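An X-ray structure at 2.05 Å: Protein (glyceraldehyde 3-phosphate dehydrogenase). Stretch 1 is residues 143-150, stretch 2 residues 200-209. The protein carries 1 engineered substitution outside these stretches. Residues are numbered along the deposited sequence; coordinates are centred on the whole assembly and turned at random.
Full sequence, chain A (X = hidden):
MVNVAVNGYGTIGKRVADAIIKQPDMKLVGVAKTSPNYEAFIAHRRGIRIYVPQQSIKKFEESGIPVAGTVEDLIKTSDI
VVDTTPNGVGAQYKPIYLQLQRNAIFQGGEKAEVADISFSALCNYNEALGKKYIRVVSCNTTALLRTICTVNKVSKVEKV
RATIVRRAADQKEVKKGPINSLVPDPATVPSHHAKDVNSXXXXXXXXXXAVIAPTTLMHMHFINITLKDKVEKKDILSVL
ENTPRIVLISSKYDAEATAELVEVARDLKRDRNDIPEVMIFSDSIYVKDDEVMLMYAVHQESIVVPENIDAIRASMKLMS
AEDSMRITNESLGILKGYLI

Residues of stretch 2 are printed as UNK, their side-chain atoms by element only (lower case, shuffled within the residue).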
# COMPACT_ATOMS: atom_id res chain seq x y z
N ALA A 143 -5.28 -20.09 6.38
CA ALA A 143 -6.31 -19.36 7.10
C ALA A 143 -7.37 -20.34 7.63
O ALA A 143 -7.81 -20.18 8.75
CB ALA A 143 -6.94 -18.30 6.18
N LEU A 144 -7.67 -21.37 6.86
CA LEU A 144 -8.66 -22.38 7.33
C LEU A 144 -8.10 -23.15 8.55
O LEU A 144 -8.80 -23.36 9.52
CB LEU A 144 -8.95 -23.32 6.19
CG LEU A 144 -9.96 -22.93 5.08
CD1 LEU A 144 -9.68 -23.79 3.86
CD2 LEU A 144 -11.39 -23.14 5.56
N LEU A 145 -6.83 -23.56 8.51
CA LEU A 145 -6.21 -24.27 9.63
C LEU A 145 -6.11 -23.45 10.90
O LEU A 145 -6.47 -23.97 11.96
CB LEU A 145 -4.81 -24.80 9.25
CG LEU A 145 -4.91 -25.96 8.24
CD1 LEU A 145 -3.56 -26.26 7.63
CD2 LEU A 145 -5.55 -27.15 8.95
N ARG A 146 -5.74 -22.17 10.82
CA ARG A 146 -5.67 -21.35 12.02
C ARG A 146 -7.07 -21.26 12.65
O ARG A 146 -7.17 -21.23 13.86
CB ARG A 146 -5.16 -19.94 11.80
CG ARG A 146 -3.73 -19.90 11.21
CD ARG A 146 -3.32 -18.40 11.31
NE ARG A 146 -1.98 -18.23 10.75
CZ ARG A 146 -1.57 -17.10 10.17
NH1 ARG A 146 -2.38 -16.03 10.14
NH2 ARG A 146 -0.35 -17.06 9.68
N THR A 147 -8.08 -21.05 11.79
CA THR A 147 -9.45 -20.92 12.33
C THR A 147 -9.91 -22.26 12.92
O THR A 147 -10.38 -22.23 14.05
CB THR A 147 -10.41 -20.46 11.20
OG1 THR A 147 -9.85 -19.27 10.61
CG2 THR A 147 -11.80 -20.25 11.73
N ILE A 148 -9.72 -23.36 12.25
CA ILE A 148 -10.15 -24.69 12.73
C ILE A 148 -9.38 -25.14 13.98
O ILE A 148 -9.98 -25.55 14.99
CB ILE A 148 -9.98 -25.76 11.64
CG1 ILE A 148 -10.80 -25.54 10.37
CG2 ILE A 148 -10.33 -27.13 12.24
CD1 ILE A 148 -10.34 -26.41 9.21
N CYS A 149 -8.05 -25.03 14.00
CA CYS A 149 -7.31 -25.43 15.23
C CYS A 149 -7.59 -24.54 16.41
O CYS A 149 -7.86 -25.05 17.52
CB CYS A 149 -5.83 -25.61 14.95
SG CYS A 149 -5.44 -26.83 13.72
N THR A 150 -7.91 -23.26 16.21
CA THR A 150 -8.36 -22.40 17.29
C THR A 150 -9.78 -22.74 17.77
O THR A 150 -9.99 -22.79 19.00
CB THR A 150 -8.34 -20.90 16.91
OG1 THR A 150 -7.00 -20.59 16.48
CG2 THR A 150 -8.79 -20.01 18.05
N UNK A 200 -2.78 -31.82 7.06
CA UNK A 200 -2.48 -31.23 8.35
C UNK A 200 -3.37 -31.81 9.43
O UNK A 200 -2.89 -32.34 10.43
c UNK A 200 -2.69 -29.70 8.25
c UNK A 200 -1.69 -29.10 7.26
c UNK A 200 -2.59 -28.98 9.58
N UNK A 201 -4.67 -31.86 9.18
CA UNK A 201 -5.63 -32.51 10.08
C UNK A 201 -6.23 -33.70 9.32
O UNK A 201 -7.21 -33.57 8.58
c UNK A 201 -7.23 -29.26 11.50
c UNK A 201 -6.18 -30.26 11.04
c UNK A 201 -7.65 -32.23 11.57
c UNK A 201 -6.75 -31.56 10.51
N UNK A 202 -5.65 -34.87 9.51
CA UNK A 202 -5.95 -36.06 8.74
C UNK A 202 -7.37 -36.54 8.68
O UNK A 202 -7.84 -36.91 7.58
n UNK A 202 -3.06 -36.75 4.58
n UNK A 202 -2.21 -36.60 6.71
c UNK A 202 -3.61 -37.13 8.73
c UNK A 202 -2.02 -36.65 5.39
c UNK A 202 -5.05 -37.22 9.21
n UNK A 202 -0.80 -36.60 4.88
c UNK A 202 -3.52 -36.66 7.31
N UNK A 203 -8.14 -36.55 9.77
CA UNK A 203 -9.47 -37.18 9.57
C UNK A 203 -10.63 -36.21 9.58
O UNK A 203 -11.77 -36.58 9.92
o UNK A 203 -8.41 -39.96 9.45
c UNK A 203 -9.62 -38.27 10.64
n UNK A 203 -7.77 -39.56 11.56
c UNK A 203 -8.55 -39.35 10.51
N UNK A 204 -10.39 -34.94 9.30
CA UNK A 204 -11.46 -33.96 9.37
C UNK A 204 -12.34 -34.08 8.12
O UNK A 204 -11.79 -34.17 7.02
c UNK A 204 -13.05 -31.56 10.47
c UNK A 204 -10.93 -32.54 9.50
c UNK A 204 -11.33 -30.09 9.37
c UNK A 204 -12.02 -31.45 9.35
N UNK A 205 -13.63 -34.07 8.32
CA UNK A 205 -14.55 -34.14 7.15
C UNK A 205 -14.71 -32.69 6.64
O UNK A 205 -15.45 -31.89 7.23
o UNK A 205 -16.89 -34.13 5.53
c UNK A 205 -17.02 -34.65 6.65
c UNK A 205 -15.88 -34.70 7.64
o UNK A 205 -18.12 -35.14 6.97
N UNK A 206 -14.02 -32.36 5.58
CA UNK A 206 -14.03 -30.98 5.06
C UNK A 206 -14.21 -31.01 3.54
O UNK A 206 -13.71 -31.87 2.83
c UNK A 206 -12.75 -30.17 5.41
c UNK A 206 -11.71 -27.79 5.24
c UNK A 206 -12.71 -28.82 4.69
c UNK A 206 -11.52 -30.98 5.00
N UNK A 207 -15.05 -30.06 3.07
CA UNK A 207 -15.20 -29.92 1.63
C UNK A 207 -15.20 -28.43 1.32
O UNK A 207 -15.72 -27.61 2.08
c UNK A 207 -16.44 -30.69 1.11
N UNK A 208 -14.59 -28.05 0.22
CA UNK A 208 -14.46 -26.64 -0.11
C UNK A 208 -14.74 -26.40 -1.60
O UNK A 208 -14.47 -27.27 -2.41
c UNK A 208 -13.02 -26.14 0.11
c UNK A 208 -12.63 -26.09 1.59
o UNK A 208 -12.13 -26.99 -0.60
N UNK A 209 -15.28 -25.21 -1.85
CA UNK A 209 -15.40 -24.79 -3.25
C UNK A 209 -14.72 -23.42 -3.39
O UNK A 209 -14.77 -22.65 -2.42
s UNK A 209 -19.54 -25.40 -3.82
c UNK A 209 -20.16 -25.50 -2.15
c UNK A 209 -17.79 -25.78 -3.60
c UNK A 209 -16.88 -24.59 -3.61

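Position 200 has three side-chain carbons, one on the CA carrying the other two, and one of these tips packs against Leu 145. Branching at CB with no further atoms makes it Val 200, a short side chain suited to a place where the helix comes so near: CG2 of Val 200 lies 3.4 Å from CD1 of Leu 145, a tight apolar contact.

At position 201 there are four carbons, forked at the first, with one arm two carbons long that touches Leu 145, Ile 148 and Cys 149: Ile 201. Its long arm, with chi1 near -51° (m) and chi2 at 180° (t), brings CD1 to 3.7 Å from CD2 of Leu 145, 3.8 Å from CG2 of Ile 148 and 3.7 Å from SG of Cys 149. One methyl thus meets three helix residues. The same residue opens a type I turn that closes at position 204.

Position 202 carries three carbons, a nitrogen, then a carbon with two more nitrogens, the guanidinium of Arg 202. Position 203 has two carbons, the second bearing one oxygen and one nitrogen, so it is Asn 203. Both occupy the middle of the turn, out of reach of the helix and exposed, where polar groups can meet solvent.

Position 204 has four carbons, forked at the second, and touches Ile 148, which identifies Leu 204. With chi1 t and chi2 p, its CD2 approaches CD1 of Ile 148 to 3.8 Å, and the buried, wholly apolar side chain suits this setting.

Two carbons, the second carrying two oxygens, with no contact to the helix, mark position 205 as Asp 205. A carboxylate suits this partly exposed place, where its OD1 is hydrogen-bonded elsewhere in the structure. Position 206 again shows four carbons forked at the first, its two-carbon arm reaching Ile 148: Ile 206. Pointing toward the helix, this branched, wholly apolar side chain can pack loosely, its CD1 4.4 Å from CD1 of Ile 148.

A single carbon at position 207 gives Ala 207; one methyl is enough out of reach of the helix. Position 208 has one carbon bearing an oxygen and a carbon, and touches Leu 144, hence Thr 208. Its CG2 lies 4.4 Å from CD1 of Leu 144, while OG1 is hydrogen-bonded elsewhere, so the polar arm is satisfied in a buried place. Two carbons, a sulfur and a final carbon, unbranched, make position 209 Met 209, a flexible chain tolerated where it is exposed and beyond the helix's reach.

The contact works by apolar packing alone, with no hydrogen bond across it. Leu 144, Leu 145 and Ile 148 point toward the second stretch; in the strand, Ile 206 and Thr 208 do so while Ala 207 and Met 209 remain out of reach. Together the stretches bury 328 Å².

Stretch 2 200-209: VIRNLDIATM
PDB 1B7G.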